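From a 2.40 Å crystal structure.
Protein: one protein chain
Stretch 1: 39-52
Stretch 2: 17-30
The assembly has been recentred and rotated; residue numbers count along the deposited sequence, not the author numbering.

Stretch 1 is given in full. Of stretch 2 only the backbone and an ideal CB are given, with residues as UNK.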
ATOM      1  N   SER B  39       5.664 -11.010 -18.702  1.00 44.59           N
ATOM      2  CA  SER B  39       4.690 -11.442 -17.782  1.00 43.53           C
ATOM      3  C   SER B  39       5.411 -12.686 -17.405  1.00 42.77           C
ATOM      4  O   SER B  39       5.000 -13.758 -17.827  1.00 45.35           O
ATOM      5  CB  SER B  39       3.399 -11.780 -18.509  1.00 43.38           C
ATOM      6  OG  SER B  39       2.299 -11.050 -17.968  1.00 45.66           O
ATOM      7  N   PRO B  40       6.491 -12.564 -16.597  1.00 41.46           N
ATOM      8  CA  PRO B  40       7.488 -13.638 -16.561  1.00 41.09           C
ATOM      9  C   PRO B  40       6.941 -15.027 -16.207  1.00 40.34           C
ATOM     10  O   PRO B  40       6.048 -15.133 -15.387  1.00 40.47           O
ATOM     11  CB  PRO B  40       8.511 -13.151 -15.497  1.00 41.12           C
ATOM     12  CG  PRO B  40       7.778 -12.176 -14.626  1.00 39.41           C
ATOM     13  CD  PRO B  40       6.595 -11.656 -15.421  1.00 40.90           C
ATOM     14  N   ALA B  41       7.487 -16.079 -16.810  1.00 40.34           N
ATOM     15  CA  ALA B  41       7.172 -17.460 -16.335  1.00 40.03           C
ATOM     16  C   ALA B  41       7.870 -17.798 -15.051  1.00 39.28           C
ATOM     17  O   ALA B  41       9.034 -17.418 -14.809  1.00 38.13           O
ATOM     18  CB  ALA B  41       7.500 -18.505 -17.355  1.00 39.84           C
ATOM     19  N   ASP B  42       7.131 -18.567 -14.267  1.00 39.11           N
ATOM     20  CA  ASP B  42       7.447 -18.874 -12.849  1.00 39.33           C
ATOM     21  C   ASP B  42       8.832 -19.546 -12.585  1.00 39.28           C
ATOM     22  O   ASP B  42       9.194 -19.791 -11.422  1.00 37.27           O
ATOM     23  CB  ASP B  42       6.307 -19.721 -12.262  1.00 39.35           C
ATOM     24  CG  ASP B  42       4.983 -19.537 -13.011  1.00 39.90           C
ATOM     25  OD1 ASP B  42       4.669 -18.386 -13.320  1.00 46.03           O
ATOM     26  OD2 ASP B  42       4.234 -20.516 -13.272  1.00 44.06           O
ATOM     27  N   SER B  43       9.583 -19.840 -13.666  1.00 39.13           N
ATOM     28  CA  SER B  43      10.915 -20.467 -13.552  1.00 40.13           C
ATOM     29  C   SER B  43      11.879 -19.365 -13.140  1.00 39.82           C
ATOM     30  O   SER B  43      12.721 -19.522 -12.257  1.00 39.08           O
ATOM     31  CB  SER B  43      11.334 -21.077 -14.891  1.00 40.26           C
ATOM     32  OG  SER B  43      10.165 -21.373 -15.661  1.00 42.67           O
ATOM     33  N   ALA B  44      11.745 -18.232 -13.809  1.00 40.88           N
ATOM     34  CA  ALA B  44      12.174 -16.982 -13.228  1.00 42.08           C
ATOM     35  C   ALA B  44      11.292 -16.921 -11.965  1.00 42.77           C
ATOM     36  O   ALA B  44      10.773 -17.963 -11.467  1.00 41.88           O
ATOM     37  CB  ALA B  44      11.878 -15.853 -14.175  1.00 42.41           C
ATOM     38  N   LEU B  45      11.106 -15.728 -11.428  1.00 43.57           N
ATOM     39  CA  LEU B  45      10.413 -15.601 -10.128  1.00 43.03           C
ATOM     40  C   LEU B  45      11.141 -16.411  -9.004  1.00 44.21           C
ATOM     41  O   LEU B  45      11.484 -15.856  -7.959  1.00 45.91           O
ATOM     42  CB  LEU B  45       8.914 -15.922 -10.266  1.00 41.69           C
ATOM     43  CG  LEU B  45       7.928 -14.994 -11.012  1.00 37.63           C
ATOM     44  CD1 LEU B  45       8.229 -14.879 -12.395  1.00 34.36           C
ATOM     45  CD2 LEU B  45       6.552 -15.536 -10.990  1.00 36.34           C
ATOM     46  N   GLY B  46      11.442 -17.687  -9.216  1.00 44.82           N
ATOM     47  CA  GLY B  46      12.289 -18.421  -8.245  1.00 44.80           C
ATOM     48  C   GLY B  46      11.416 -18.981  -7.151  1.00 45.26           C
ATOM     49  O   GLY B  46      11.795 -19.049  -5.959  1.00 45.75           O
ATOM     50  N   LEU B  47      10.210 -19.344  -7.567  1.00 44.45           N
ATOM     51  CA  LEU B  47       9.181 -19.752  -6.632  1.00 43.07           C
ATOM     52  C   LEU B  47       9.627 -21.006  -5.868  1.00 43.37           C
ATOM     53  O   LEU B  47      10.562 -21.718  -6.297  1.00 43.98           O
ATOM     54  CB  LEU B  47       7.857 -19.976  -7.391  1.00 42.04           C
ATOM     55  CG  LEU B  47       7.193 -18.712  -7.915  1.00 37.64           C
ATOM     56  CD1 LEU B  47       6.174 -19.056  -8.876  1.00 34.74           C
ATOM     57  CD2 LEU B  47       6.543 -17.977  -6.758  1.00 34.91           C
ATOM     58  N   PRO B  48       8.995 -21.256  -4.710  1.00 43.38           N
ATOM     59  CA  PRO B  48       9.297 -22.456  -3.930  1.00 42.38           C
ATOM     60  C   PRO B  48       9.076 -23.768  -4.680  1.00 41.70           C
ATOM     61  O   PRO B  48       8.196 -23.871  -5.541  1.00 41.74           O
ATOM     62  CB  PRO B  48       8.328 -22.369  -2.729  1.00 43.26           C
ATOM     63  CG  PRO B  48       7.658 -20.952  -2.802  1.00 43.80           C
ATOM     64  CD  PRO B  48       8.333 -20.192  -3.905  1.00 42.79           C
ATOM     65  N   ALA B  49       9.876 -24.762  -4.286  1.00 40.60           N
ATOM     66  CA  ALA B  49       9.865 -26.086  -4.823  1.00 39.51           C
ATOM     67  C   ALA B  49       8.441 -26.566  -4.835  1.00 38.48           C
ATOM     68  O   ALA B  49       7.869 -26.846  -5.917  1.00 37.09           O
ATOM     69  CB  ALA B  49      10.772 -27.025  -3.970  1.00 39.10           C
ATOM     70  N   TRP B  50       7.879 -26.613  -3.623  1.00 37.31           N
ATOM     71  CA  TRP B  50       6.537 -27.188  -3.371  1.00 36.51           C
ATOM     72  C   TRP B  50       5.381 -26.487  -4.093  1.00 35.85           C
ATOM     73  O   TRP B  50       4.365 -27.112  -4.408  1.00 35.06           O
ATOM     74  CB  TRP B  50       6.229 -27.141  -1.881  1.00 36.49           C
ATOM     75  CG  TRP B  50       6.720 -25.901  -1.119  1.00 35.21           C
ATOM     76  CD1 TRP B  50       7.916 -25.766  -0.421  1.00 35.84           C
ATOM     77  CD2 TRP B  50       5.987 -24.677  -0.879  1.00 37.55           C
ATOM     78  NE1 TRP B  50       7.969 -24.523   0.209  1.00 33.77           N
ATOM     79  CE2 TRP B  50       6.810 -23.834  -0.075  1.00 36.19           C
ATOM     80  CE3 TRP B  50       4.723 -24.197  -1.293  1.00 39.12           C
ATOM     81  CZ2 TRP B  50       6.400 -22.549   0.328  1.00 36.30           C
ATOM     82  CZ3 TRP B  50       4.327 -22.924  -0.901  1.00 38.82           C
ATOM     83  CH2 TRP B  50       5.154 -22.122  -0.076  1.00 38.90           C
ATOM     84  N   PHE B  51       5.530 -25.176  -4.312  1.00 34.81           N
ATOM     85  CA  PHE B  51       4.491 -24.358  -4.921  1.00 33.27           C
ATOM     86  C   PHE B  51       4.266 -24.770  -6.345  1.00 34.33           C
ATOM     87  O   PHE B  51       5.207 -24.686  -7.165  1.00 34.53           O
ATOM     88  CB  PHE B  51       4.945 -22.913  -4.920  1.00 32.73           C
ATOM     89  CG  PHE B  51       3.858 -21.940  -5.113  1.00 27.28           C
ATOM     90  CD1 PHE B  51       2.910 -21.746  -4.114  1.00 24.90           C
ATOM     91  CD2 PHE B  51       3.791 -21.158  -6.275  1.00 29.34           C
ATOM     92  CE1 PHE B  51       1.908 -20.840  -4.275  1.00 23.27           C
ATOM     93  CE2 PHE B  51       2.727 -20.236  -6.476  1.00 24.53           C
ATOM     94  CZ  PHE B  51       1.817 -20.061  -5.465  1.00 26.31           C
ATOM     95  N   ARG B  52       3.021 -25.182  -6.618  1.00 35.32           N
ATOM     96  CA  ARG B  52       2.471 -25.524  -7.938  1.00 36.04           C
ATOM     97  C   ARG B  52       1.481 -24.389  -8.244  1.00 37.64           C
ATOM     98  O   ARG B  52       0.334 -24.405  -7.774  1.00 40.20           O
ATOM     99  CB  ARG B  52       1.714 -26.866  -7.862  1.00 36.35           C
ATOM    100  CG  ARG B  52       2.449 -28.191  -8.442  1.00 37.22           C
ATOM    101  CD  ARG B  52       2.085 -28.473  -9.969  1.00 38.71           C
ATOM    102  NE  ARG B  52       3.093 -28.049 -10.998  1.00 41.34           N
ATOM    103  CZ  ARG B  52       3.254 -26.815 -11.531  1.00 40.44           C
ATOM    104  NH1 ARG B  52       2.486 -25.785 -11.169  1.00 37.30           N
ATOM    105  NH2 ARG B  52       4.192 -26.607 -12.453  1.00 39.59           N
ATOM    106  N   UNK B  17      -3.467 -16.133   0.086  1.00 25.92           N
ATOM    107  CA  UNK B  17      -2.085 -16.362   0.463  1.00 28.66           C
ATOM    108  C   UNK B  17      -1.097 -16.751  -0.710  1.00 29.14           C
ATOM    109  O   UNK B  17      -0.004 -16.157  -0.825  1.00 30.42           O
ATOM    110  CB  UNK B  17      -2.076 -17.470   1.518  1.00 28.66           C
ATOM    111  N   UNK B  18      -1.482 -17.680  -1.585  1.00 27.35           N
ATOM    112  CA  UNK B  18      -0.667 -18.000  -2.779  1.00 28.17           C
ATOM    113  C   UNK B  18      -0.557 -16.772  -3.714  1.00 28.62           C
ATOM    114  O   UNK B  18       0.540 -16.373  -4.139  1.00 28.20           O
ATOM    115  CB  UNK B  18      -1.276 -19.182  -3.536  1.00 28.17           C
ATOM    116  N   UNK B  19      -1.692 -16.155  -4.017  1.00 27.20           N
ATOM    117  CA  UNK B  19      -1.625 -14.903  -4.695  1.00 28.67           C
ATOM    118  C   UNK B  19      -0.560 -13.965  -4.043  1.00 29.19           C
ATOM    119  O   UNK B  19       0.354 -13.470  -4.725  1.00 28.85           O
ATOM    120  CB  UNK B  19      -3.010 -14.252  -4.692  1.00 28.67           C
ATOM    121  N   UNK B  20      -0.666 -13.724  -2.734  1.00 28.55           N
ATOM    122  CA  UNK B  20       0.206 -12.691  -2.104  1.00 29.12           C
ATOM    123  C   UNK B  20       1.644 -13.115  -2.274  1.00 30.75           C
ATOM    124  O   UNK B  20       2.573 -12.304  -2.590  1.00 32.77           O
ATOM    125  CB  UNK B  20      -0.119 -12.496  -0.622  1.00 29.12           C
ATOM    126  N   UNK B  21       1.823 -14.408  -2.113  1.00 30.67           N
ATOM    127  CA  UNK B  21       3.135 -14.954  -2.212  1.00 31.40           C
ATOM    128  C   UNK B  21       3.704 -14.812  -3.632  1.00 30.66           C
ATOM    129  O   UNK B  21       4.904 -14.546  -3.802  1.00 29.46           O
ATOM    130  CB  UNK B  21       3.112 -16.422  -1.782  1.00 31.40           C
ATOM    131  N   UNK B  22       2.864 -15.003  -4.649  1.00 31.44           N
ATOM    132  CA  UNK B  22       3.325 -14.889  -6.079  1.00 30.85           C
ATOM    133  C   UNK B  22       3.625 -13.439  -6.363  1.00 31.26           C
ATOM    134  O   UNK B  22       4.680 -13.081  -6.905  1.00 29.58           O
ATOM    135  CB  UNK B  22       2.279 -15.412  -7.066  1.00 30.85           C
ATOM    136  N   UNK B  23       2.690 -12.600  -5.930  1.00 32.39           N
ATOM    137  CA  UNK B  23       2.874 -11.165  -6.025  1.00 33.71           C
ATOM    138  C   UNK B  23       4.279 -10.714  -5.577  1.00 35.17           C
ATOM    139  O   UNK B  23       4.959  -9.888  -6.243  1.00 36.87           O
ATOM    140  CB  UNK B  23       1.807 -10.460  -5.185  1.00 33.71           C
ATOM    141  N   UNK B  24       4.725 -11.223  -4.447  1.00 34.82           N
ATOM    142  CA  UNK B  24       5.975 -10.709  -3.933  1.00 34.11           C
ATOM    143  C   UNK B  24       7.153 -11.134  -4.762  1.00 34.60           C
ATOM    144  O   UNK B  24       8.144 -10.401  -4.838  1.00 35.96           O
ATOM    145  CB  UNK B  24       6.176 -11.158  -2.484  1.00 34.11           C
ATOM    146  N   UNK B  25       7.072 -12.322  -5.356  1.00 35.39           N
ATOM    147  CA  UNK B  25       8.087 -12.777  -6.352  1.00 35.14           C
ATOM    148  C   UNK B  25       8.176 -11.911  -7.575  1.00 34.46           C
ATOM    149  O   UNK B  25       9.240 -11.723  -8.105  1.00 35.06           O
ATOM    150  CB  UNK B  25       7.782 -14.207  -6.802  1.00 35.14           C
ATOM    151  N   UNK B  26       7.049 -11.422  -8.065  1.00 35.18           N
ATOM    152  CA  UNK B  26       7.076 -10.316  -9.035  1.00 36.00           C
ATOM    153  C   UNK B  26       7.627  -9.020  -8.418  1.00 37.73           C
ATOM    154  O   UNK B  26       8.490  -8.415  -9.022  1.00 39.23           O
ATOM    155  CB  UNK B  26       5.669 -10.068  -9.583  1.00 36.00           C
ATOM    156  N   UNK B  27       7.144  -8.577  -7.242  1.00 38.49           N
ATOM    157  CA  UNK B  27       7.606  -7.291  -6.704  1.00 39.05           C
ATOM    158  C   UNK B  27       9.099  -7.271  -6.910  1.00 40.51           C
ATOM    159  O   UNK B  27       9.639  -6.309  -7.429  1.00 40.31           O
ATOM    160  CB  UNK B  27       7.236  -7.102  -5.231  1.00 39.05           C
ATOM    161  N   UNK B  28       9.768  -8.353  -6.540  1.00 42.20           N
ATOM    162  CA  UNK B  28      11.182  -8.214  -6.260  1.00 44.14           C
ATOM    163  C   UNK B  28      12.049  -8.512  -7.453  1.00 44.63           C
ATOM    164  O   UNK B  28      13.128  -7.954  -7.596  1.00 45.89           O
ATOM    165  CB  UNK B  28      11.578  -9.130  -5.100  1.00 44.14           C
ATOM    166  N   UNK B  29      11.583  -9.392  -8.303  1.00 44.79           N
ATOM    167  CA  UNK B  29      12.189  -9.569  -9.564  1.00 45.46           C
ATOM    168  C   UNK B  29      12.049  -8.252 -10.293  1.00 46.76           C
ATOM    169  O   UNK B  29      13.021  -7.796 -10.879  1.00 47.11           O
ATOM    170  CB  UNK B  29      11.569 -10.737 -10.333  1.00 45.46           C
ATOM    171  N   UNK B  30      10.848  -7.647 -10.273  1.00 47.12           N
ATOM    172  CA  UNK B  30      10.600  -6.370 -10.942  1.00 48.01           C
ATOM    173  C   UNK B  30      11.731  -5.359 -10.693  1.00 48.99           C
ATOM    174  O   UNK B  30      12.269  -4.779 -11.632  1.00 49.65           O
ATOM    175  CB  UNK B  30       9.267  -5.786 -10.469  1.00 48.01           C
TER

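Stretch 2 has helical backbone angles throughout, so only part of its surface can meet the irregular stretch 1. Position 17 has nothing of stretch 1 within 5.5 Å of its ideal CB, which leaves the choice open; it is Arg17.

At position 18 CA-to-CB points sideways, and the ideal CB lies 3.7 Å from Phe51 CE1. A small residue, polar or apolar, would suit. It is Ser18, whose CB meets the edge of the Phe51 ring, near its plane; its OG is hydrogen-bonded elsewhere in the structure.

Positions 19 and 20 have no atom of stretch 1 within 5.5 Å of CB. They are Leu19, directed away, and Leu20.

Position 21 points toward stretch 1, with its ideal CB 5.2 Å from Phe51 CE1 and the side chains of Leu47, Pro48 and Trp50 beyond. That gap asks for a medium apolar chain such as Leu, Ile or Met. Leu21, with chi1 and chi2 both t, sets CD2 over one face of the Phe51 ring and 4.0 Å from Leu47 CD2, while its CD1 lies 4.1 Å from Trp50 CH2.

Position 22 points sideways, its ideal CB 4.9 Å from Phe51 CE2 and 5.0 Å from Leu47 CD2. A long chain would suit, apolar where it passes Leu47 and Leu45 and preferably polar at its tip near Asp42: an aromatic with a polar end, or a long basic chain. Tyr22 packs CE1 3.3 Å from Leu45 CD2, and its OH comes 3.5 Å from Asp42 OD1, which lies at the ring edge; no hydrogen bond is assigned.

Positions 23 and 24 are out of reach; they are Arg23 and Ser24.

Position 25 points toward stretch 1: its CA is 5.3 Å from Leu45 CA, and its ideal CB is 4.0 Å from both Leu45 CB and Leu47 CD2. Leu, Met, Lys or Arg could fit, the basic chains extending toward the Gly46 carbonyl. Arg25 packs CG 3.3 Å from Leu47 CD2. Gly46 O lies over one guanidinium face, 4.0 Å from Arg25 CZ.

Position 26 points sideways with no atom of stretch 1 within 5.5 Å of the ideal CB. A longer chain would meet the Pro40 ring and Leu45, which favours Leu or Met. Leu26 places CD2 3.8 Å from Pro40 CG.

Positions 27 and 28 likewise have nothing within 5.5 Å, so stretch 1 sets no preference; they are Ala27 and Glu28.

CA-to-CB at position 29 points toward stretch 1, the ideal CB 5.0 Å from Leu45 CA; a large apolar or aromatic residue suits. Tyr29 places CE2 3.9 Å from Ala44 CB.

Position 30, sideways and without neighbours in stretch 1, is Ala30.

Stretch 2, residues 17-30: RSLLLYRSRLAEYA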
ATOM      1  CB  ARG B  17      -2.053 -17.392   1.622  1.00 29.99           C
ATOM      2  CG  ARG B  17      -2.185 -16.739   3.055  1.00 34.84           C
ATOM      3  CD  ARG B  17      -1.961 -17.772   4.196  1.00 45.66           C
ATOM      4  NE  ARG B  17      -1.165 -17.340   5.375  1.00 52.07           N
ATOM      5  CZ  ARG B  17      -1.648 -16.702   6.454  1.00 57.07           C
ATOM      6  NH1 ARG B  17      -2.943 -16.394   6.545  1.00 58.89           N
ATOM      7  NH2 ARG B  17      -0.839 -16.342   7.461  1.00 58.21           N
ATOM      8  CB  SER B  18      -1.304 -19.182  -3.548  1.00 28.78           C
ATOM      9  OG  SER B  18      -1.566 -20.287  -2.661  1.00 25.17           O
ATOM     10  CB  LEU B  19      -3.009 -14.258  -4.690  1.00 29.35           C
ATOM     11  CG  LEU B  19      -3.025 -13.017  -5.595  1.00 31.42           C
ATOM     12  CD1 LEU B  19      -4.399 -12.955  -6.290  1.00 35.59           C
ATOM     13  CD2 LEU B  19      -2.800 -11.697  -4.840  1.00 32.76           C
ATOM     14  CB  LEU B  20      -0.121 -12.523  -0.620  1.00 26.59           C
ATOM     15  CG  LEU B  20      -1.435 -11.835  -0.671  1.00 25.01           C
ATOM     16  CD1 LEU B  20      -1.993 -11.533   0.692  1.00 31.55           C
ATOM     17  CD2 LEU B  20      -1.298 -10.561  -1.576  1.00 23.13           C
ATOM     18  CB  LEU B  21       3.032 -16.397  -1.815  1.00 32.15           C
ATOM     19  CG  LEU B  21       4.305 -17.178  -1.832  1.00 35.86           C
ATOM     20  CD1 LEU B  21       3.934 -18.362  -0.967  1.00 39.92           C
ATOM     21  CD2 LEU B  21       4.710 -17.588  -3.269  1.00 35.18           C
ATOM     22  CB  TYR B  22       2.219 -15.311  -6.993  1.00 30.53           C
ATOM     23  CG  TYR B  22       2.520 -15.312  -8.459  1.00 26.56           C
ATOM     24  CD1 TYR B  22       3.123 -16.402  -9.062  1.00 25.20           C
ATOM     25  CD2 TYR B  22       2.066 -14.268  -9.279  1.00 27.83           C
ATOM     26  CE1 TYR B  22       3.379 -16.404 -10.494  1.00 27.18           C
ATOM     27  CE2 TYR B  22       2.284 -14.263 -10.688  1.00 25.83           C
ATOM     28  CZ  TYR B  22       2.943 -15.309 -11.275  1.00 23.23           C
ATOM     29  OH  TYR B  22       3.117 -15.286 -12.641  1.00 28.04           O
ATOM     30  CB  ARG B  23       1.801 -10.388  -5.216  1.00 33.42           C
ATOM     31  CG  ARG B  23       1.903  -8.866  -5.510  1.00 32.05           C
ATOM     32  CD  ARG B  23       0.865  -8.049  -4.843  1.00 34.52           C
ATOM     33  NE  ARG B  23       1.240  -7.697  -3.468  1.00 34.91           N
ATOM     34  CZ  ARG B  23       0.573  -6.830  -2.707  1.00 37.76           C
ATOM     35  NH1 ARG B  23      -0.491  -6.227  -3.218  1.00 35.54           N
ATOM     36  NH2 ARG B  23       0.956  -6.573  -1.428  1.00 37.56           N
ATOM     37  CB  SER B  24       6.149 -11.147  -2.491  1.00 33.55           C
ATOM     38  OG  SER B  24       5.267 -10.434  -1.701  1.00 28.79           O
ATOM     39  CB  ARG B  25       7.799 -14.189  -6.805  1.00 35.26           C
ATOM     40  CG  ARG B  25       7.905 -15.150  -5.677  1.00 38.39           C
ATOM     41  CD  ARG B  25       9.262 -15.036  -5.020  1.00 42.41           C
ATOM     42  NE  ARG B  25       9.429 -16.107  -4.048  1.00 45.23           N
ATOM     43  CZ  ARG B  25      10.547 -16.333  -3.371  1.00 48.53           C
ATOM     44  NH1 ARG B  25      11.609 -15.550  -3.574  1.00 49.57           N
ATOM     45  NH2 ARG B  25      10.592 -17.341  -2.495  1.00 50.17           N
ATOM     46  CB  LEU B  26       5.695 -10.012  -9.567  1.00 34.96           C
ATOM     47  CG  LEU B  26       4.919 -11.059 -10.337  1.00 36.29           C
ATOM     48  CD1 LEU B  26       3.499 -10.513 -10.421  1.00 34.98           C
ATOM     49  CD2 LEU B  26       5.534 -11.263 -11.745  1.00 31.22           C
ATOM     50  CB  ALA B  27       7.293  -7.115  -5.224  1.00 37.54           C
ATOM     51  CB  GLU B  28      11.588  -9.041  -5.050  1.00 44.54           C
ATOM     52  CG  GLU B  28      11.460  -8.279  -3.698  1.00 46.61           C
ATOM     53  CD  GLU B  28      11.657  -9.221  -2.522  1.00 50.20           C
ATOM     54  OE1 GLU B  28      11.878  -8.765  -1.367  1.00 53.74           O
ATOM     55  OE2 GLU B  28      11.603 -10.454  -2.757  1.00 52.96           O
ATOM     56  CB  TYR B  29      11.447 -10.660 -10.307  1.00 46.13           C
ATOM     57  CG  TYR B  29      11.818 -10.814 -11.764  1.00 46.46           C
ATOM     58  CD1 TYR B  29      11.401  -9.872 -12.704  1.00 46.34           C
ATOM     59  CD2 TYR B  29      12.550 -11.931 -12.211  1.00 48.07           C
ATOM     60  CE1 TYR B  29      11.729 -10.001 -14.044  1.00 50.09           C
ATOM     61  CE2 TYR B  29      12.880 -12.095 -13.587  1.00 47.96           C
ATOM     62  CZ  TYR B  29      12.459 -11.113 -14.497  1.00 50.96           C
ATOM     63  OH  TYR B  29      12.759 -11.207 -15.863  1.00 54.43           O
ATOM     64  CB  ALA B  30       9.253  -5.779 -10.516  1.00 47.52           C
TER
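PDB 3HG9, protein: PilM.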